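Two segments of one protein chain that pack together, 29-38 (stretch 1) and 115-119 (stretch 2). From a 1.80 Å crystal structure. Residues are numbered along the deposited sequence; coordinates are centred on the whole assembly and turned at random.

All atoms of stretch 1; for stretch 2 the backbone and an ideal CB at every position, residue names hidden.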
# COMPACT_ATOMS: atom_id res chain seq x y z
N GLY A 29 4.36 1.19 -5.98
CA GLY A 29 4.77 2.50 -5.41
C GLY A 29 5.79 2.36 -4.30
O GLY A 29 6.73 3.17 -4.19
N ILE A 30 5.60 1.36 -3.45
CA ILE A 30 6.54 1.10 -2.35
C ILE A 30 7.95 0.79 -2.88
O ILE A 30 8.93 1.32 -2.39
CB ILE A 30 6.00 -0.00 -1.41
CG1 ILE A 30 4.72 0.48 -0.73
CG2 ILE A 30 7.07 -0.53 -0.40
CD1 ILE A 30 4.90 1.56 0.34
N VAL A 31 8.02 -0.04 -3.92
CA VAL A 31 9.32 -0.37 -4.53
C VAL A 31 9.94 0.84 -5.23
O VAL A 31 11.16 1.11 -5.05
CB VAL A 31 9.20 -1.60 -5.45
CG1 VAL A 31 10.53 -1.91 -6.10
CG2 VAL A 31 8.74 -2.81 -4.64
N ALA A 32 9.12 1.60 -5.96
CA ALA A 32 9.59 2.82 -6.64
C ALA A 32 10.22 3.78 -5.63
O ALA A 32 11.27 4.35 -5.91
CB ALA A 32 8.43 3.51 -7.38
N GLN A 33 9.58 3.91 -4.47
CA GLN A 33 10.02 4.80 -3.39
C GLN A 33 11.32 4.33 -2.70
O GLN A 33 12.14 5.15 -2.28
CB GLN A 33 8.90 4.91 -2.34
CG GLN A 33 9.18 5.83 -1.17
CD GLN A 33 8.04 5.82 -0.17
OE1 GLN A 33 7.39 4.79 0.04
NE2 GLN A 33 7.77 6.98 0.43
N THR A 34 11.47 3.01 -2.55
CA THR A 34 12.62 2.44 -1.83
C THR A 34 13.15 1.20 -2.57
O THR A 34 12.85 0.07 -2.19
CB THR A 34 12.28 2.08 -0.37
OG1 THR A 34 11.66 3.19 0.27
CG2 THR A 34 13.55 1.72 0.43
N GLY A 35 13.92 1.44 -3.63
CA GLY A 35 14.48 0.36 -4.44
C GLY A 35 15.41 -0.55 -3.66
O GLY A 35 15.65 -1.68 -4.04
N GLU A 36 15.93 -0.03 -2.54
CA GLU A 36 16.82 -0.76 -1.64
C GLU A 36 16.19 -2.02 -1.00
O GLU A 36 16.92 -2.88 -0.48
CB GLU A 36 17.35 0.19 -0.55
CG GLU A 36 18.24 1.32 -1.07
CD GLU A 36 17.46 2.54 -1.60
OE1 GLU A 36 16.22 2.64 -1.42
OE2 GLU A 36 18.12 3.42 -2.20
N ILE A 37 14.86 -2.14 -1.02
CA ILE A 37 14.22 -3.35 -0.45
C ILE A 37 14.39 -4.59 -1.34
O ILE A 37 14.22 -5.71 -0.89
CB ILE A 37 12.73 -3.14 -0.03
CG1 ILE A 37 11.81 -2.98 -1.24
CG2 ILE A 37 12.58 -1.94 0.93
CD1 ILE A 37 10.31 -3.22 -0.95
N ILE A 38 14.76 -4.40 -2.61
CA ILE A 38 14.92 -5.51 -3.52
C ILE A 38 16.24 -6.25 -3.26
O ILE A 38 17.31 -5.63 -3.23
CB ILE A 38 14.80 -5.04 -4.98
CG1 ILE A 38 13.40 -4.43 -5.27
CG2 ILE A 38 15.17 -6.15 -5.96
CD1 ILE A 38 12.21 -5.28 -4.88
N UNK A 115 -4.09 1.73 0.97
CA UNK A 115 -2.89 2.53 1.21
C UNK A 115 -1.77 1.60 1.63
O UNK A 115 -2.00 0.57 2.28
CB UNK A 115 -3.14 3.60 2.27
N UNK A 116 -0.55 1.93 1.24
CA UNK A 116 0.62 1.23 1.75
C UNK A 116 1.63 2.25 2.16
O UNK A 116 1.74 3.31 1.55
CB UNK A 116 1.21 0.27 0.72
N UNK A 117 2.42 1.87 3.16
CA UNK A 117 3.49 2.73 3.63
C UNK A 117 4.67 1.89 4.10
O UNK A 117 4.52 0.71 4.45
CB UNK A 117 3.00 3.64 4.76
N UNK A 118 5.84 2.52 4.08
CA UNK A 118 7.05 2.00 4.69
C UNK A 118 7.63 3.14 5.53
O UNK A 118 7.99 4.20 4.98
CB UNK A 118 8.04 1.49 3.64
N UNK A 119 7.71 2.94 6.84
CA UNK A 119 8.23 3.96 7.74
C UNK A 119 8.76 3.34 9.03
O UNK A 119 8.51 2.16 9.30
CB UNK A 119 7.14 4.99 8.06

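Stretch 2 is an extended strand that runs at 29° to the direction of helix 29-33, with the two axes 8.9 Å apart at closest approach. Such spacing leaves room for side chains between helix and strand, provided they are not all large.

The ideal CB of position 115 has nothing of stretch 1 within 5.5 Å, so this contact sets no preference, and many strand-compatible residues would do. The deposited residue is Met115, present as selenomethionine, and it takes no part in the packing.

At position 116 the CA-to-CB bond points toward the helix, and the ideal CB already lies 3.8 Å from Ile30 CG1. What stretch 1 offers here is an aliphatic surface without a donor or acceptor, so a small apolar residue suits best; a longer one would have to turn aside from Ile30. The residue is Ala116, whose CB packs 3.8 Å from CG1 of Ile30.

Position 117 has the opposite orientation, as alternation along a strand demands: CA-to-CB points away. The visible contact belongs to its backbone, since Ile30 CD1 rests 3.8 Å from the CA of 117. Ile30, with chi1 and chi2 both m, lays its terminal methyl against the strand here. Stretch 1 therefore leaves the side chain almost free. The residue is Leu117, with its side chain directed off the far side.

Position 118 turns toward stretch 1 again, and its surroundings are mixed. The ideal CB is 4.6 Å from Ile30 CD1, 4.9 Å from Gln33 OE1 and 5.2 Å from Thr34 OG1, while farther out lie the methyls of Thr34 and Ile37. A short polar residue could address the near oxygens, and a long chain could run past the end of the helix, where Thr34 leaves helical angles. The latter is found: Arg118, with chi1 to chi3 all t, reaches outward in extended form. Thr34 CG2 covers one face of its guanidinium, 3.7 Å from Arg118 NH1, and Ile37 CG2 approaches Arg118 NE to 3.5 Å. No direct hydrogen bond joins the stretches; instead water 1 accepts from Arg118 N at 2.8 Å and lies 2.8 Å from Gln33 OE1, to which it can donate, so it can link strand backbone to helix side chain.

Position 119 again has no stretch 1 atom within 5.5 Å of its ideal CB, so this interface leaves the choice open. It is Ala119. The rule is simple: small where the helix is close, long where the helix ends.

Stretch 2 115-119: MALRA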
# COMPACT_ATOMS: atom_id res chain seq x y z
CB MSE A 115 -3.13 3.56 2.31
CG MSE A 115 -1.97 4.53 2.52
SE MSE A 115 -2.32 5.79 4.02
CE MSE A 115 -1.31 4.90 5.43
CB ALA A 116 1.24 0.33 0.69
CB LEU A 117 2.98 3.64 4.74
CG LEU A 117 2.69 3.08 6.14
CD1 LEU A 117 2.68 4.23 7.18
CD2 LEU A 117 1.39 2.27 6.20
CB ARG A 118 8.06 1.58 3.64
CG ARG A 118 9.43 1.17 4.21
CD ARG A 118 10.38 0.77 3.08
NE ARG A 118 11.58 0.13 3.61
CZ ARG A 118 12.66 0.80 4.04
NH1 ARG A 118 12.70 2.13 3.98
NH2 ARG A 118 13.70 0.12 4.51
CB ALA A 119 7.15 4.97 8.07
O HOH W 1 5.78 4.74 2.32
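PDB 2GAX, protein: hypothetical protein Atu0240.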